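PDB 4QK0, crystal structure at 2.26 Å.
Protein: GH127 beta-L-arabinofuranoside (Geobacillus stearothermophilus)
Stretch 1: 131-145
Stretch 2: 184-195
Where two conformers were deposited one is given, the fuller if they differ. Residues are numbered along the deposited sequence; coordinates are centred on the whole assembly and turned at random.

Stretch 1, residues 131-145: RWMNLRDNHELYCAG
Stretch 2, residues 184-195: QIPGYDGHQEIE

The apolar centre is Leu 141 against Ile 194. Leu 141 (m, chi2 t) points toward stretch 2, and its CB lies 4.0 Å from Ile 194 CB. Ile 194 is t, chi2 p. Its CD1 lies 4.2 Å from Ala 144 CB and 3.7 Å from Gly 145 N. At Gly 145 a CB would clash with Glu 193 CG at 2.8 Å and sit tightly against Ile 194 CA at 3.1 Å. A second apolar contact joins Trp 132 CB to Ile 185 CD1 at 3.9 Å. Ile 185 (m, chi2 t) points toward stretch 1, while the Trp 132 side chain (m) starts toward stretch 2 and ends away from it.

The two stretches run in the same direction along each other and bury 752 Å² between them, both sides summed. CA atoms pair as Leu 135 with Asp 189 (4.9 Å), Arg 136 with Gly 190 (4.1 Å), Tyr 142 with Glu 193 (5.3 Å) and Gly 145 with Ile 194 (4.2 Å). Trp 132 and Ile 185 lie further apart, at 8.7 Å between CA atoms.

His 139 occupies the N-cap position before a helix beginning at Glu 140. Trp 132 (phi/psi 63/21) and His 139 (62/19) both have positive phi. Leu 135 (-71/-28) and Arg 136 (-60/-40) lie between them. Stretch 2 is extended at Tyr 188 (-174/167) and Asp 189 (-90/144). Gly 190 turns at -62/-21, and Glu 193 (167/-43) is at the N-cap position of the helix that starts at Ile 194.

Aromatic rings come next. Tyr 142 (t, chi2 -87°) turns its edge to the face of His 191 (t, chi2 -44°), with centroids 4.4 Å apart and planes at 52°. His 191 CB sits over one face of the His 139 ring (m, chi2 64°), 4.3 Å from its centroid. His 191 ND1 donates to Gln 192 O at 2.8 Å, and His 139 ND1 to Asp 137 O at 2.7 Å. Both bonds help fix the ring orientations.

The polar edge centres on Asp 189 (t, chi2 -60°), whose carboxylate meets the start of the helix. OD2 of Asp 189 accepts from Tyr 142 N at 3.1 Å and, weakly, from Leu 141 N at 3.0 Å. Backbone amides in the first turn of a helix lack partners within it, so a carboxylate suits this place. OD1 of Asp 189 accepts from His 191 N at 2.7 Å, which braces the turn.

Gly 190 N donates to Leu 135 O at 2.8 Å, with a 165° angle. Gly 190 CA makes a CA-H...O contact with Arg 136 O at 3.3 Å. Glycine fits here because a CB would lie 1.8 Å from that Arg 136 O. One water accepts from His 139 N at 2.8 Å and lies 2.8 Å from Leu 135 O and 2.5 Å from Asp 189 OD1, bridging the two stretches.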

# COMPACT_ATOMS: atom_id res chain seq x y z
N ARG A 131 -5.34 -38.40 -7.08
CA ARG A 131 -6.54 -37.62 -7.13
C ARG A 131 -7.24 -37.48 -5.79
O ARG A 131 -7.12 -38.30 -4.87
CB ARG A 131 -7.50 -38.12 -8.20
CG ARG A 131 -8.10 -39.51 -7.97
CD ARG A 131 -8.83 -39.97 -9.22
NE ARG A 131 -9.40 -41.29 -9.02
CZ ARG A 131 -10.21 -41.95 -9.86
NH1 ARG A 131 -10.62 -41.43 -11.00
NH2 ARG A 131 -10.65 -43.16 -9.50
N TRP A 132 -7.88 -36.33 -5.65
CA TRP A 132 -8.63 -36.01 -4.44
C TRP A 132 -7.82 -35.91 -3.15
O TRP A 132 -8.39 -36.03 -2.08
CB TRP A 132 -9.74 -37.06 -4.23
CG TRP A 132 -10.65 -37.40 -5.42
CD1 TRP A 132 -11.01 -38.65 -5.83
CD2 TRP A 132 -11.34 -36.48 -6.28
NE1 TRP A 132 -11.90 -38.58 -6.91
CE2 TRP A 132 -12.13 -37.25 -7.19
CE3 TRP A 132 -11.38 -35.08 -6.39
CZ2 TRP A 132 -12.94 -36.66 -8.16
CZ3 TRP A 132 -12.19 -34.50 -7.37
CH2 TRP A 132 -12.94 -35.29 -8.26
N MSE A 133 -6.53 -35.69 -3.21
CA MSE A 133 -5.72 -35.57 -2.00
C MSE A 133 -5.39 -34.12 -1.65
O MSE A 133 -4.87 -33.84 -0.58
CB MSE A 133 -4.44 -36.41 -2.12
CG MSE A 133 -4.71 -37.92 -2.26
SE MSE A 133 -5.57 -38.76 -0.70
CE MSE A 133 -7.35 -39.30 -1.33
N ASN A 134 -5.66 -33.18 -2.56
CA ASN A 134 -5.45 -31.76 -2.30
C ASN A 134 -6.49 -30.89 -2.96
O ASN A 134 -6.26 -30.15 -3.93
CB ASN A 134 -4.03 -31.29 -2.70
CG ASN A 134 -3.70 -29.93 -2.10
OD1 ASN A 134 -4.59 -29.17 -1.67
ND2 ASN A 134 -2.43 -29.60 -2.07
N LEU A 135 -7.67 -30.94 -2.35
CA LEU A 135 -8.81 -30.11 -2.76
C LEU A 135 -8.60 -28.67 -2.39
O LEU A 135 -9.18 -27.78 -3.01
CB LEU A 135 -10.10 -30.64 -2.09
CG LEU A 135 -10.84 -31.83 -2.76
CD1 LEU A 135 -11.39 -31.39 -4.09
CD2 LEU A 135 -9.92 -33.03 -2.96
N ARG A 136 -7.83 -28.42 -1.35
CA ARG A 136 -7.58 -27.03 -0.90
C ARG A 136 -6.92 -26.23 -2.02
O ARG A 136 -7.29 -25.10 -2.25
CB ARG A 136 -6.68 -27.00 0.32
CG ARG A 136 -6.61 -25.62 0.96
CD ARG A 136 -5.49 -25.53 1.99
NE ARG A 136 -4.22 -25.71 1.35
CZ ARG A 136 -3.08 -26.01 1.98
NH1 ARG A 136 -3.08 -26.15 3.29
NH2 ARG A 136 -1.95 -26.19 1.27
N ASP A 137 -5.99 -26.85 -2.75
CA ASP A 137 -5.18 -26.13 -3.73
C ASP A 137 -5.35 -26.55 -5.16
O ASP A 137 -5.16 -25.72 -6.04
CB ASP A 137 -3.67 -26.32 -3.43
CG ASP A 137 -3.29 -25.85 -2.03
OD1 ASP A 137 -3.96 -24.95 -1.47
OD2 ASP A 137 -2.31 -26.40 -1.50
N ASN A 138 -5.64 -27.82 -5.45
CA ASN A 138 -5.49 -28.27 -6.84
C ASN A 138 -6.73 -28.23 -7.77
O ASN A 138 -6.65 -28.72 -8.90
CB ASN A 138 -4.79 -29.58 -6.88
CG ASN A 138 -3.36 -29.48 -6.39
OD1 ASN A 138 -2.86 -28.41 -6.13
ND2 ASN A 138 -2.72 -30.60 -6.26
N HIS A 139 -7.82 -27.59 -7.35
CA HIS A 139 -8.87 -27.11 -8.28
C HIS A 139 -9.62 -28.18 -9.11
O HIS A 139 -10.21 -27.87 -10.12
CB HIS A 139 -8.27 -26.10 -9.25
CG HIS A 139 -7.96 -24.78 -8.65
ND1 HIS A 139 -7.00 -24.63 -7.66
CD2 HIS A 139 -8.37 -23.53 -8.97
CE1 HIS A 139 -6.86 -23.34 -7.39
NE2 HIS A 139 -7.71 -22.66 -8.15
N GLU A 140 -9.57 -29.43 -8.67
CA GLU A 140 -10.21 -30.54 -9.37
C GLU A 140 -11.68 -30.26 -9.60
O GLU A 140 -12.19 -30.35 -10.74
CB GLU A 140 -10.03 -31.84 -8.60
CG GLU A 140 -8.68 -32.50 -8.76
CD GLU A 140 -8.46 -33.61 -7.73
OE1 GLU A 140 -8.37 -34.82 -8.13
OE2 GLU A 140 -8.35 -33.26 -6.52
N LEU A 141 -12.40 -29.92 -8.51
CA LEU A 141 -13.84 -29.64 -8.62
C LEU A 141 -14.10 -28.34 -9.37
O LEU A 141 -15.08 -28.22 -10.11
CB LEU A 141 -14.50 -29.62 -7.24
CG LEU A 141 -14.39 -30.92 -6.51
CD1 LEU A 141 -15.04 -30.79 -5.15
CD2 LEU A 141 -15.01 -32.09 -7.28
N TYR A 142 -13.23 -27.36 -9.17
CA TYR A 142 -13.29 -26.12 -9.91
C TYR A 142 -13.22 -26.38 -11.40
O TYR A 142 -14.03 -25.84 -12.18
CB TYR A 142 -12.14 -25.20 -9.44
CG TYR A 142 -11.88 -23.96 -10.23
CD1 TYR A 142 -11.04 -23.98 -11.31
CD2 TYR A 142 -12.43 -22.74 -9.86
CE1 TYR A 142 -10.79 -22.82 -12.04
CE2 TYR A 142 -12.17 -21.59 -10.56
CZ TYR A 142 -11.34 -21.64 -11.66
OH TYR A 142 -11.09 -20.51 -12.34
N CYS A 143 -12.26 -27.17 -11.84
CA CYS A 143 -12.19 -27.50 -13.29
C CYS A 143 -13.42 -28.27 -13.75
O CYS A 143 -13.97 -27.99 -14.79
CB CYS A 143 -10.90 -28.28 -13.64
SG CYS A 143 -9.38 -27.28 -13.46
N ALA A 144 -13.87 -29.22 -12.93
CA ALA A 144 -15.07 -30.00 -13.26
C ALA A 144 -16.27 -29.07 -13.39
O ALA A 144 -17.01 -29.14 -14.36
CB ALA A 144 -15.33 -31.02 -12.20
N GLY A 145 -16.38 -28.12 -12.48
CA GLY A 145 -17.45 -27.14 -12.54
C GLY A 145 -17.43 -26.33 -13.80
O GLY A 145 -18.45 -26.17 -14.47
N GLN A 184 -17.03 -42.03 1.78
CA GLN A 184 -17.02 -40.79 1.05
C GLN A 184 -16.07 -39.80 1.70
O GLN A 184 -15.72 -39.94 2.86
CB GLN A 184 -18.39 -40.18 0.97
CG GLN A 184 -19.37 -41.08 0.21
CD GLN A 184 -20.62 -40.34 -0.16
OE1 GLN A 184 -21.30 -39.81 0.69
NE2 GLN A 184 -20.83 -40.16 -1.41
N ILE A 185 -15.62 -38.83 0.93
CA ILE A 185 -14.76 -37.76 1.47
C ILE A 185 -15.67 -36.58 1.88
O ILE A 185 -16.41 -36.05 1.03
CB ILE A 185 -13.74 -37.30 0.40
CG1 ILE A 185 -12.84 -38.47 -0.03
CG2 ILE A 185 -12.86 -36.20 0.97
CD1 ILE A 185 -11.95 -38.15 -1.22
N PRO A 186 -15.57 -36.11 3.13
CA PRO A 186 -16.40 -34.99 3.58
C PRO A 186 -15.77 -33.64 3.19
O PRO A 186 -15.57 -32.75 4.03
CB PRO A 186 -16.45 -35.19 5.10
CG PRO A 186 -15.11 -35.75 5.41
CD PRO A 186 -14.72 -36.61 4.21
N GLY A 187 -15.50 -33.51 1.90
CA GLY A 187 -14.68 -32.46 1.37
C GLY A 187 -15.41 -31.52 0.46
O GLY A 187 -16.62 -31.66 0.21
N TYR A 188 -14.63 -30.63 -0.10
CA TYR A 188 -15.10 -29.56 -0.99
C TYR A 188 -13.85 -28.82 -1.55
O TYR A 188 -12.77 -29.02 -1.03
CB TYR A 188 -16.02 -28.61 -0.21
CG TYR A 188 -15.60 -28.29 1.18
CD1 TYR A 188 -14.60 -27.34 1.43
CD2 TYR A 188 -16.17 -28.93 2.29
CE1 TYR A 188 -14.19 -27.04 2.72
CE2 TYR A 188 -15.75 -28.64 3.58
CZ TYR A 188 -14.77 -27.68 3.79
OH TYR A 188 -14.39 -27.35 5.08
N ASP A 189 -13.98 -27.99 -2.59
CA ASP A 189 -12.82 -27.39 -3.28
C ASP A 189 -12.45 -26.07 -2.62
O ASP A 189 -13.30 -25.32 -2.12
CB ASP A 189 -13.10 -27.18 -4.78
CG ASP A 189 -11.80 -27.01 -5.64
OD1 ASP A 189 -11.01 -26.06 -5.41
OD2 ASP A 189 -11.63 -27.79 -6.59
N GLY A 190 -11.14 -25.83 -2.58
CA GLY A 190 -10.57 -24.57 -2.12
C GLY A 190 -11.00 -23.42 -2.96
O GLY A 190 -11.04 -22.28 -2.51
N HIS A 191 -11.42 -23.73 -4.18
CA HIS A 191 -12.01 -22.71 -5.01
C HIS A 191 -13.40 -23.11 -5.44
O HIS A 191 -13.58 -23.94 -6.34
CB HIS A 191 -11.14 -22.44 -6.24
CG HIS A 191 -11.42 -21.14 -6.90
ND1 HIS A 191 -12.69 -20.67 -7.13
CD2 HIS A 191 -10.58 -20.18 -7.39
CE1 HIS A 191 -12.63 -19.49 -7.73
NE2 HIS A 191 -11.35 -19.17 -7.88
N GLN A 192 -14.39 -22.41 -4.87
CA GLN A 192 -15.74 -22.62 -5.17
C GLN A 192 -16.01 -22.37 -6.63
O GLN A 192 -15.35 -21.56 -7.28
CB GLN A 192 -16.63 -21.74 -4.30
CG GLN A 192 -16.37 -21.86 -2.82
CD GLN A 192 -15.33 -20.87 -2.29
OE1 GLN A 192 -14.26 -20.73 -2.86
NE2 GLN A 192 -15.66 -20.17 -1.19
N GLU A 193 -16.97 -23.13 -7.15
CA GLU A 193 -17.38 -23.12 -8.55
C GLU A 193 -18.28 -24.34 -8.84
O GLU A 193 -19.25 -24.22 -9.56
CB GLU A 193 -16.18 -23.11 -9.55
CG GLU A 193 -16.45 -23.64 -10.94
CD GLU A 193 -17.36 -22.75 -11.77
OE1 GLU A 193 -17.62 -21.60 -11.40
OE2 GLU A 193 -17.81 -23.21 -12.85
N ILE A 194 -17.91 -25.49 -8.32
CA ILE A 194 -18.68 -26.73 -8.59
C ILE A 194 -20.13 -26.57 -8.11
O ILE A 194 -21.07 -27.05 -8.76
CB ILE A 194 -18.02 -27.96 -7.94
CG1 ILE A 194 -18.67 -29.27 -8.42
CG2 ILE A 194 -18.09 -27.92 -6.44
CD1 ILE A 194 -18.54 -29.53 -9.88
N GLU A 195 -20.31 -25.78 -7.05
CA GLU A 195 -21.64 -25.61 -6.47
C GLU A 195 -22.58 -24.88 -7.43
O GLU A 195 -23.69 -25.39 -7.73
CB GLU A 195 -21.56 -24.93 -5.13
CG GLU A 195 -20.60 -25.61 -4.19
CD GLU A 195 -19.15 -25.06 -4.25
OE1 GLU A 195 -18.83 -24.32 -5.21
OE2 GLU A 195 -18.38 -25.36 -3.29
O HOH W 1 -8.50 -26.02 -5.10